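Side-chain contacts in putative periplasmic protein (Wolinella succinogenes, PDB 3KN3), which is a putative periplasmic solute-binding protein, probably serving ABC-type tungstate transport, whose binding-protein fold can also hold glutathione: residues 89-92 with 93-96; 132-135 with 136-140. All blocks are in the same frame, centred on the assembly; numbering follows the deposited sequence.

Contact 1: residues 89-92 with 93-96; sequences IGNP and SFKQ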
loop_
_atom_site.group_PDB
_atom_site.type_symbol
_atom_site.label_atom_id
_atom_site.label_comp_id
_atom_site.label_asym_id
_atom_site.label_seq_id
_atom_site.Cartn_x
_atom_site.Cartn_y
_atom_site.Cartn_z
ATOM N N ILE A 89 5.084 -10.164 -10.780
ATOM C CA ILE A 89 6.304 -10.963 -10.853
ATOM C C ILE A 89 6.035 -12.368 -11.381
ATOM O O ILE A 89 4.902 -12.849 -11.358
ATOM C CB ILE A 89 7.012 -11.062 -9.488
ATOM C CG1 ILE A 89 6.199 -11.909 -8.512
ATOM C CG2 ILE A 89 7.260 -9.672 -8.918
ATOM C CD1 ILE A 89 6.894 -12.129 -7.171
ATOM N N GLY A 90 7.093 -12.999 -11.878
ATOM C CA GLY A 90 7.037 -14.313 -12.475
ATOM C C GLY A 90 8.441 -14.672 -12.923
ATOM O O GLY A 90 9.351 -13.857 -12.799
ATOM N N ASN A 91 8.644 -15.875 -13.444
ATOM C CA ASN A 91 10.008 -16.260 -13.764
ATOM C C ASN A 91 10.487 -15.485 -14.986
ATOM O O ASN A 91 9.684 -14.840 -15.657
ATOM C CB ASN A 91 10.190 -17.788 -13.859
ATOM C CG ASN A 91 9.576 -18.379 -15.096
ATOM O OD1 ASN A 91 9.910 -17.983 -16.208
ATOM N ND2 ASN A 91 8.684 -19.356 -14.913
ATOM N N PRO A 92 11.804 -15.496 -15.244
ATOM C CA PRO A 92 12.364 -14.639 -16.298
ATOM C C PRO A 92 11.705 -14.821 -17.668
ATOM O O PRO A 92 11.604 -13.843 -18.416
ATOM C CB PRO A 92 13.833 -15.053 -16.333
ATOM C CG PRO A 92 14.116 -15.525 -14.929
ATOM C CD PRO A 92 12.850 -16.218 -14.497
ATOM N N SER A 93 11.251 -16.033 -17.987
ATOM C CA SER A 93 10.480 -16.258 -19.213
ATOM C C SER A 93 9.556 -15.090 -19.524
ATOM O O SER A 93 9.531 -14.577 -20.640
ATOM C CB SER A 93 9.612 -17.508 -19.090
ATOM O OG SER A 93 10.346 -18.623 -18.630
ATOM N N PHE A 94 8.808 -14.663 -18.517
ATOM C CA PHE A 94 7.693 -13.749 -18.723
ATOM C C PHE A 94 8.015 -12.292 -19.069
ATOM O O PHE A 94 7.152 -11.592 -19.605
ATOM C CB PHE A 94 6.762 -13.775 -17.508
ATOM C CG PHE A 94 5.978 -15.037 -17.376
ATOM C CD1 PHE A 94 6.366 -16.019 -16.475
ATOM C CD2 PHE A 94 4.853 -15.246 -18.154
ATOM C CE1 PHE A 94 5.639 -17.195 -16.347
ATOM C CE2 PHE A 94 4.120 -16.408 -18.039
ATOM C CZ PHE A 94 4.515 -17.393 -17.129
ATOM N N LYS A 95 9.220 -11.816 -18.762
ATOM C CA LYS A 95 9.476 -10.379 -18.909
ATOM C C LYS A 95 9.297 -9.883 -20.340
ATOM O O LYS A 95 8.545 -8.930 -20.576
ATOM C CB LYS A 95 10.826 -9.955 -18.330
ATOM C CG LYS A 95 11.997 -10.788 -18.768
ATOM C CD LYS A 95 13.286 -10.190 -18.216
ATOM C CE LYS A 95 13.566 -10.628 -16.786
ATOM N NZ LYS A 95 14.769 -9.935 -16.226
ATOM N N GLN A 96 9.968 -10.535 -21.287
ATOM C CA GLN A 96 9.769 -10.244 -22.705
ATOM C C GLN A 96 8.298 -10.235 -23.098
ATOM O O GLN A 96 7.857 -9.379 -23.856
ATOM C CB GLN A 96 10.531 -11.243 -23.579
ATOM C CG GLN A 96 12.004 -10.969 -23.634
ATOM C CD GLN A 96 12.285 -9.491 -23.789
ATOM O OE1 GLN A 96 12.841 -8.860 -22.891
ATOM N NE2 GLN A 96 11.871 -8.922 -24.918
#

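Contact 2: residues 132-135 with 136-140; sequences EVWK and EALGK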
loop_
_atom_site.group_PDB
_atom_site.type_symbol
_atom_site.label_atom_id
_atom_site.label_comp_id
_atom_site.label_asym_id
_atom_site.label_seq_id
_atom_site.Cartn_x
_atom_site.Cartn_y
_atom_site.Cartn_z
ATOM N N GLU A 132 -9.095 -5.239 -7.290
ATOM C CA GLU A 132 -9.374 -3.975 -7.957
ATOM C C GLU A 132 -8.707 -3.916 -9.332
ATOM O O GLU A 132 -9.304 -3.460 -10.307
ATOM C CB GLU A 132 -8.924 -2.798 -7.095
ATOM C CG GLU A 132 -10.044 -1.833 -6.717
ATOM C CD GLU A 132 -10.553 -0.986 -7.892
ATOM O OE1 GLU A 132 -10.773 0.231 -7.687
ATOM O OE2 GLU A 132 -10.740 -1.522 -9.010
ATOM N N VAL A 133 -7.469 -4.384 -9.415
ATOM C CA VAL A 133 -6.763 -4.353 -10.688
ATOM C C VAL A 133 -7.442 -5.192 -11.794
ATOM O O VAL A 133 -7.521 -4.732 -12.943
ATOM C CB VAL A 133 -5.291 -4.748 -10.513
ATOM C CG1 VAL A 133 -4.570 -4.743 -11.857
ATOM C CG2 VAL A 133 -4.606 -3.804 -9.509
ATOM N N TRP A 134 -7.916 -6.403 -11.452
ATOM C CA TRP A 134 -8.628 -7.272 -12.408
ATOM C C TRP A 134 -9.928 -6.626 -12.860
ATOM O O TRP A 134 -10.299 -6.692 -14.019
ATOM C CB TRP A 134 -8.939 -8.671 -11.818
ATOM C CG TRP A 134 -7.758 -9.570 -11.796
ATOM C CD1 TRP A 134 -7.014 -9.921 -10.708
ATOM C CD2 TRP A 134 -7.147 -10.213 -12.921
ATOM N NE1 TRP A 134 -5.978 -10.738 -11.086
ATOM C CE2 TRP A 134 -6.040 -10.936 -12.439
ATOM C CE3 TRP A 134 -7.434 -10.254 -14.286
ATOM C CZ2 TRP A 134 -5.222 -11.684 -13.272
ATOM C CZ3 TRP A 134 -6.625 -10.994 -15.109
ATOM C CH2 TRP A 134 -5.530 -11.699 -14.605
ATOM N N LYS A 135 -10.624 -6.023 -11.912
ATOM C CA LYS A 135 -11.861 -5.312 -12.189
ATOM C C LYS A 135 -11.634 -4.196 -13.213
ATOM O O LYS A 135 -12.370 -4.092 -14.192
ATOM C CB LYS A 135 -12.405 -4.738 -10.883
ATOM C CG LYS A 135 -13.885 -4.497 -10.855
ATOM C CD LYS A 135 -14.408 -4.808 -9.463
ATOM C CE LYS A 135 -13.500 -4.222 -8.376
ATOM N NZ LYS A 135 -13.924 -4.640 -7.000
ATOM N N GLU A 136 -10.602 -3.380 -12.989
ATOM C CA GLU A 136 -10.243 -2.314 -13.923
ATOM C C GLU A 136 -9.827 -2.875 -15.280
ATOM O O GLU A 136 -10.108 -2.282 -16.318
ATOM C CB GLU A 136 -9.111 -1.443 -13.368
ATOM C CG GLU A 136 -9.467 -0.604 -12.143
ATOM C CD GLU A 136 -8.348 0.367 -11.740
ATOM O OE1 GLU A 136 -7.692 0.940 -12.644
ATOM O OE2 GLU A 136 -8.127 0.564 -10.518
ATOM N N ALA A 137 -9.168 -4.029 -15.270
ATOM C CA ALA A 137 -8.587 -4.568 -16.489
ATOM C C ALA A 137 -9.586 -5.346 -17.335
ATOM O O ALA A 137 -9.606 -5.209 -18.560
ATOM C CB ALA A 137 -7.371 -5.444 -16.159
ATOM N N LEU A 138 -10.406 -6.173 -16.693
ATOM C CA LEU A 138 -11.336 -7.016 -17.440
ATOM C C LEU A 138 -12.782 -6.620 -17.213
ATOM O O LEU A 138 -13.669 -7.099 -17.910
ATOM C CB LEU A 138 -11.171 -8.498 -17.066
ATOM C CG LEU A 138 -9.811 -9.172 -17.213
ATOM C CD1 LEU A 138 -9.948 -10.661 -16.947
ATOM C CD2 LEU A 138 -9.228 -8.925 -18.586
ATOM N N GLY A 139 -13.023 -5.781 -16.213
ATOM C CA GLY A 139 -14.382 -5.520 -15.772
ATOM C C GLY A 139 -14.964 -6.624 -14.893
ATOM O O GLY A 139 -16.136 -6.585 -14.528
ATOM N N LYS A 140 -14.140 -7.611 -14.548
ATOM C CA LYS A 140 -14.563 -8.700 -13.670
ATOM C C LYS A 140 -13.362 -9.385 -13.021
ATOM O O LYS A 140 -12.256 -9.380 -13.565
ATOM C CB LYS A 140 -15.369 -9.735 -14.440
ATOM C CG LYS A 140 -14.573 -10.403 -15.536
ATOM C CD LYS A 140 -15.199 -11.712 -15.947
ATOM C CE LYS A 140 -14.341 -12.431 -16.982
ATOM N NZ LYS A 140 -12.965 -12.699 -16.476
#

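Contact 1: residues 89-92 with 93-96
Asn91 and Ser93 meet in an Asx turn that carries the chain from strand 86-90 into the short helix 93-98. The acceptor at its heart is Asn91 OD1, which takes two bonds from the same serine. Ser93 OG lies 2.5 Å from Asn91 OD1, a very short bond whose exact length deserves some reserve; the hydroxyl sits only 19° from the carbonyl plane. The second bond, Ser93 N to Asn91 OD1 at 3.0 Å, is bent and weak, yet it caps the start of the helix. With CG of Asn91 between its own N and carbonyl carbon (chi1 73°), OD1 is brought to the N and OG of Ser93. Ser93 OG lies beside its own backbone N, which places both donors of the serine before the one oxygen.

The main chain closes the same corner. Asn91 O receives Phe94 N at 3.0 Å, completing a beta turn across Pro92 and Ser93. Pro92 takes the second position of this turn, Asn91 to Phe94, where the phi held by its ring suits the turn and no N-H is needed. One residue further on, Pro92 O accepts Lys95 N at 3.1 Å.

Phe94 brings the edge of its ring to Asn91 O, with CD1 3.6 Å from that oxygen, while Asn91 ND2 approaches CE1 of the ring with the two planes 43° apart. The phenyl also packs on Leu168 and Val192, so the first turn of the helix rests against strands 168-172 and 190-193. Gly90 is still strand, bonded through its backbone to Val190. Lys95 CG comes to 3.1 Å from Pro92 O, and beyond it the chain bends at chi3.

Contact 2: residues 132-135 with 136-140
Glu132 to Leu138 close the C-terminal end of helix 125-138, the helix of the beta-alpha-beta unit 117-119, 125-138, 148-150, with i to i+4 bonds, Glu136 N to Glu132 O at 3.0 Å and Leu138 N to Trp134 O at 2.7 Å, before Gly139, in the left-handed region, ends it. Ala137 N shares itself between Val133 O and, weakly, Trp134 O; Gly139 N still reaches Lys135 O, but that bond is also weak. Trp134 and Leu138 lie alongside each other and point the same way. Leu138 CG meets the indole at its edge, in the ring plane, and CD1 stands 3.7 Å from Trp134 CE3. Both side chains leave beside their backbone N (chi1 -77° in Trp134), which sends them in step along the helix side. The indole also meets Phe117 and Tyr148 edge-to-face and the ring of Phe107 at about 35°, while Leu138 touches helix 103-113; Lys140, past the glycine, makes a salt bridge with Glu111 of that helix.

Glu132 and Glu136 sit one turn apart elsewhere on the helix. The Glu132 chain bends at chi2, bringing OE2 to 3.5 Å from Glu136 CG and 3.7 Å from Glu136 OE2, with the carboxylates turned 63° apart. Glu136 OE1 has a weak bond to Thr198 OG1. Two acids this near would repel if both were charged, which may raise the proton affinity of one.

From the N terminus, contact 1 comes first: at 89-96 it closes the short turn between strand 86-90 and helix 93-98. The chain then runs through helix 103-113 and strand 117-119 before contact 2, at 132-140, ends helix 125-138 and releases the chain toward strand 148-150. The two follow in series, neither nested nor crossing, with nearest atoms about 10 Å apart and centres about 22 Å apart. Both belong to elements of, or packed on, the same five-stranded sheet. Contact 1 lies by strands 168-172 and 190-193, whereas contact 2 sits in the beta-alpha-beta unit 117-119, 125-138, 148-150 and is backed by helix 103-113.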